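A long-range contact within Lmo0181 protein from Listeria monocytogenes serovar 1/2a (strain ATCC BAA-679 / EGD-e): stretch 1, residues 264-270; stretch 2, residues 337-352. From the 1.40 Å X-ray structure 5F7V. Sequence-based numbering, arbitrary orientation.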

# COMPACT_ATOMS: atom_id res chain seq x y z
N LYS A 264 -6.13 -9.04 -22.16
CA LYS A 264 -6.91 -7.86 -21.77
C LYS A 264 -7.29 -7.94 -20.30
O LYS A 264 -7.62 -9.03 -19.79
N TRP A 265 -7.21 -6.80 -19.61
CA TRP A 265 -7.49 -6.75 -18.20
C TRP A 265 -8.13 -5.43 -17.86
O TRP A 265 -7.95 -4.41 -18.54
N ASP A 266 -8.82 -5.42 -16.72
CA ASP A 266 -9.46 -4.20 -16.22
C ASP A 266 -9.52 -4.28 -14.70
O ASP A 266 -8.95 -5.19 -14.09
N VAL A 267 -10.12 -3.28 -14.09
CA VAL A 267 -10.16 -3.17 -12.63
C VAL A 267 -11.54 -2.82 -12.13
O VAL A 267 -12.36 -2.24 -12.87
N GLN A 268 -11.81 -3.15 -10.89
CA GLN A 268 -13.08 -2.86 -10.22
C GLN A 268 -12.88 -2.56 -8.75
O GLN A 268 -11.92 -3.00 -8.14
N VAL A 269 -13.80 -1.77 -8.19
CA VAL A 269 -13.87 -1.60 -6.73
C VAL A 269 -14.01 -2.93 -6.05
O VAL A 269 -14.81 -3.75 -6.49
N GLU A 270 -13.23 -3.17 -5.00
CA GLU A 270 -13.33 -4.46 -4.30
C GLU A 270 -14.70 -4.68 -3.64
O GLU A 270 -15.29 -3.74 -3.09
N THR A 337 -4.85 4.06 -20.49
CA THR A 337 -5.34 2.66 -20.52
C THR A 337 -4.20 1.74 -20.98
O THR A 337 -3.39 2.19 -21.80
N PRO A 338 -4.13 0.50 -20.51
CA PRO A 338 -5.00 -0.15 -19.56
C PRO A 338 -4.69 0.30 -18.11
O PRO A 338 -3.63 0.84 -17.84
N PRO A 339 -5.60 0.09 -17.16
CA PRO A 339 -6.93 -0.47 -17.39
C PRO A 339 -7.88 0.66 -17.83
O PRO A 339 -7.62 1.84 -17.58
N ASP A 340 -8.99 0.30 -18.46
CA ASP A 340 -9.99 1.29 -18.85
C ASP A 340 -10.70 1.93 -17.69
O ASP A 340 -10.98 3.14 -17.73
N ASN A 341 -11.03 1.15 -16.66
CA ASN A 341 -11.91 1.66 -15.59
C ASN A 341 -11.13 2.37 -14.50
O ASN A 341 -11.21 2.02 -13.33
N ARG A 342 -10.38 3.40 -14.91
CA ARG A 342 -9.62 4.24 -14.01
C ARG A 342 -10.51 4.87 -12.93
O ARG A 342 -10.05 5.07 -11.79
N GLU A 343 -11.78 5.12 -13.25
CA GLU A 343 -12.68 5.69 -12.24
C GLU A 343 -12.83 4.80 -11.03
O GLU A 343 -13.09 5.35 -9.95
N ALA A 344 -12.64 3.49 -11.14
CA ALA A 344 -12.72 2.64 -9.95
C ALA A 344 -11.73 3.06 -8.88
O ALA A 344 -11.99 2.89 -7.69
N VAL A 345 -10.56 3.59 -9.27
CA VAL A 345 -9.56 4.01 -8.30
C VAL A 345 -10.13 5.14 -7.44
O VAL A 345 -9.96 5.14 -6.22
N PHE A 346 -10.77 6.11 -8.09
CA PHE A 346 -11.33 7.24 -7.35
C PHE A 346 -12.63 6.88 -6.66
O PHE A 346 -12.86 7.34 -5.55
N GLU A 347 -13.46 6.05 -7.29
CA GLU A 347 -14.71 5.62 -6.61
C GLU A 347 -14.37 4.92 -5.30
O GLU A 347 -15.10 5.08 -4.31
N SER A 348 -13.27 4.18 -5.25
CA SER A 348 -12.88 3.43 -4.06
C SER A 348 -12.62 4.34 -2.87
O SER A 348 -12.80 3.89 -1.74
N LEU A 349 -12.23 5.60 -3.08
CA LEU A 349 -11.90 6.49 -1.97
C LEU A 349 -13.06 6.78 -1.06
O LEU A 349 -12.85 7.07 0.11
N GLN A 350 -14.30 6.66 -1.54
CA GLN A 350 -15.46 6.84 -0.68
C GLN A 350 -15.47 5.88 0.52
O GLN A 350 -15.93 6.19 1.60
N TYR A 351 -14.92 4.68 0.30
CA TYR A 351 -15.05 3.59 1.27
C TYR A 351 -13.76 3.34 2.00
O TYR A 351 -13.62 2.31 2.63
N MET A 352 -12.82 4.26 1.96
CA MET A 352 -11.50 4.02 2.51
C MET A 352 -11.52 3.76 4.01
O MET A 352 -12.33 4.32 4.77

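Stretch 1 is largely a strand, and it runs past a proline-rich loop and then a helical segment of stretch 2. Together the two bury 565 Å². Lys-264 makes no contact; the end of its side chain leads away.

Trp-265 starts sideways to stretch 2, but its p rotamer (chi1 57°) brings the indole nearer. The ring packs against both prolines. CZ2 of Trp-265 lies 3.6 Å from CG of Pro-338, and CH2 of Trp-265 lies 3.6 Å from CD of Pro-339. CA of Pro-339 sits over one face of the indole. Both prolines follow cis peptide bonds and point their CB atoms toward stretch 1. The backbone is bridged as well: water 1 donates to O of Trp-265 (2.7 Å) and accepts from N of Asp-340 (2.8 Å).

Asp-266 accepts one of the two direct hydrogen bonds across the stretches. With chi1 t, its carboxylate reaches the turn after Pro-339. OD1 of Asp-266 accepts a hydrogen bond from N of Asn-341 at 2.8 Å. OD1 of Asp-266 also accepts from N of Val-267 at 2.9 Å, which helps fix the carboxylate. N of Asp-340 is 3.3 Å from OD1 of Asp-266, but the angle is too poor for a bond. OD2 of Asp-266 and OD2 of Asp-340 are 4.5 Å apart, like charges close together. Water 2 bridges them, donating to OD2 of Asp-266 (2.7 Å) and OD2 of Asp-340 (2.7 Å).

Val-267, rotamer m, places CG1 3.7 Å from CG of Pro-339. CG2 of Val-267 lies 4.2 Å from CB of Ala-344. The carbonyl O of Val-267 accepts a hydrogen bond from ND2 of Asn-341 at 3.0 Å. Asn-341 (chi1 t) points toward stretch 1, and its ND2 makes this bond; its backbone N makes the one to Asp-266.

Gln-268 points away at CB, but its t, p side chain brings the end nearer. OE1 of Gln-268 accepts from N of Val-269 at 2.9 Å. Water 3 lies within hydrogen-bonding distance of OE1 of Gln-268 (2.8 Å), ND2 of Asn-341 (3.0 Å) and OE1 of Glu-347 (2.7 Å).

Val-269, rotamer t, has the largest covered area, 86 Å². CG2 of Val-269 packs 4.1 Å from CB of Ala-344, 3.8 Å from OE1 of Glu-347 and 3.7 Å from OG of Ser-348. CG1 of Val-269 lies 4.2 Å from CE2 of Tyr-351. Ser-348 (m) donates from OG to O of Ala-344 at 2.8 Å.

Glu-270 makes no direct contact. Water 4 accepts from N of Glu-270 (3.0 Å) and donates to OG of Ser-348 (2.8 Å).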

# COMPACT_ATOMS: atom_id res chain seq x y z
CB LYS A 264 -8.19 -7.80 -22.60
CG LYS A 264 -7.95 -7.76 -24.12
CD LYS A 264 -7.12 -6.64 -24.65
CE LYS A 264 -6.77 -6.83 -26.12
NZ LYS A 264 -6.06 -8.10 -26.47
CB TRP A 265 -6.23 -6.96 -17.37
CG TRP A 265 -5.07 -6.02 -17.61
CD1 TRP A 265 -4.17 -6.06 -18.63
CD2 TRP A 265 -4.70 -4.89 -16.83
NE1 TRP A 265 -3.27 -5.04 -18.55
CE2 TRP A 265 -3.55 -4.31 -17.42
CE3 TRP A 265 -5.19 -4.34 -15.64
CZ2 TRP A 265 -2.92 -3.23 -16.88
CZ3 TRP A 265 -4.54 -3.25 -15.10
CH2 TRP A 265 -3.41 -2.72 -15.71
CB ASP A 266 -10.81 -3.98 -16.92
CG ASP A 266 -11.27 -2.52 -17.01
OD1 ASP A 266 -10.70 -1.62 -16.34
OD2 ASP A 266 -12.23 -2.32 -17.81
CB VAL A 267 -9.14 -2.14 -12.11
CG1 VAL A 267 -7.73 -2.49 -12.54
CG2 VAL A 267 -9.50 -0.73 -12.51
CB GLN A 268 -14.06 -4.04 -10.40
CG GLN A 268 -15.49 -3.80 -9.96
CD GLN A 268 -16.07 -2.58 -10.61
OE1 GLN A 268 -16.01 -1.49 -10.08
NE2 GLN A 268 -16.66 -2.78 -11.80
CB VAL A 269 -15.06 -0.70 -6.36
CG1 VAL A 269 -15.10 -0.46 -4.84
CG2 VAL A 269 -15.03 0.63 -7.09
CB GLU A 270 -12.25 -4.57 -3.26
CG GLU A 270 -10.84 -4.56 -3.83
CD GLU A 270 -9.90 -4.89 -2.68
OE1 GLU A 270 -9.59 -3.98 -1.89
OE2 GLU A 270 -9.42 -6.03 -2.56
CB THR A 337 -6.59 2.53 -21.42
OG1 THR A 337 -7.08 1.17 -21.39
CG2 THR A 337 -6.35 2.93 -22.88
CB PRO A 338 -4.69 -1.63 -19.80
CG PRO A 338 -3.22 -1.64 -20.14
CD PRO A 338 -3.10 -0.44 -21.02
CB PRO A 339 -7.31 -0.96 -15.98
CG PRO A 339 -6.69 0.05 -15.04
CD PRO A 339 -5.37 0.34 -15.72
CB ASP A 340 -11.04 0.66 -19.77
CG ASP A 340 -10.53 0.35 -21.18
OD1 ASP A 340 -9.68 1.07 -21.71
OD2 ASP A 340 -11.06 -0.60 -21.78
CB ASN A 341 -12.73 0.51 -15.04
CG ASN A 341 -13.82 0.99 -14.11
OD1 ASN A 341 -14.29 2.13 -14.23
ND2 ASN A 341 -14.24 0.14 -13.19
CB ARG A 342 -8.87 5.32 -14.80
CG ARG A 342 -7.84 4.86 -15.83
CD ARG A 342 -6.69 4.21 -15.13
NE ARG A 342 -5.63 3.72 -16.02
CZ ARG A 342 -4.38 4.17 -16.07
NH1 ARG A 342 -4.01 5.17 -15.29
NH2 ARG A 342 -3.49 3.54 -16.83
CB GLU A 343 -14.04 6.12 -12.81
CG GLU A 343 -14.03 7.35 -13.66
CD GLU A 343 -13.84 8.71 -12.98
OE1 GLU A 343 -13.55 8.81 -11.75
OE2 GLU A 343 -13.99 9.71 -13.74
CB ALA A 344 -12.48 1.17 -10.29
CB VAL A 345 -8.28 4.46 -9.06
CG1 VAL A 345 -7.26 5.03 -8.09
CG2 VAL A 345 -7.66 3.33 -9.90
CB PHE A 346 -11.46 8.44 -8.31
CG PHE A 346 -10.14 8.82 -8.87
CD1 PHE A 346 -9.26 9.58 -8.14
CD2 PHE A 346 -9.76 8.33 -10.10
CE1 PHE A 346 -8.00 9.86 -8.67
CE2 PHE A 346 -8.51 8.59 -10.63
CZ PHE A 346 -7.65 9.38 -9.91
CB GLU A 347 -15.46 4.64 -7.51
CG GLU A 347 -16.10 5.30 -8.70
CD GLU A 347 -16.45 4.32 -9.82
OE1 GLU A 347 -16.17 3.11 -9.70
OE2 GLU A 347 -17.04 4.82 -10.81
CB SER A 348 -11.67 2.56 -4.36
OG SER A 348 -11.90 1.53 -5.30
CB LEU A 349 -11.30 7.77 -2.51
CG LEU A 349 -9.99 7.62 -3.29
CD1 LEU A 349 -9.65 8.92 -3.98
CD2 LEU A 349 -8.87 7.19 -2.36
CB GLN A 350 -16.76 6.63 -1.46
CG GLN A 350 -17.99 6.93 -0.62
CD GLN A 350 -19.34 6.87 -1.37
OE1 GLN A 350 -20.40 6.59 -0.80
NE2 GLN A 350 -19.28 7.07 -2.66
CB TYR A 351 -15.51 2.31 0.56
CG TYR A 351 -16.54 2.58 -0.51
CD1 TYR A 351 -17.80 3.08 -0.17
CD2 TYR A 351 -16.23 2.36 -1.85
CE1 TYR A 351 -18.73 3.32 -1.17
CE2 TYR A 351 -17.17 2.64 -2.83
CZ TYR A 351 -18.40 3.11 -2.52
OH TYR A 351 -19.34 3.39 -3.50
CB MET A 352 -10.57 5.21 2.21
CG MET A 352 -10.90 6.46 2.99
SD MET A 352 -9.63 7.76 2.88
CE MET A 352 -10.00 8.23 1.26
O HOH W 1 -9.14 -2.28 -19.64
O HOH W 2 -12.02 -2.79 -20.48
O HOH W 3 -16.42 0.97 -11.29
O HOH W 4 -11.23 -1.05 -4.49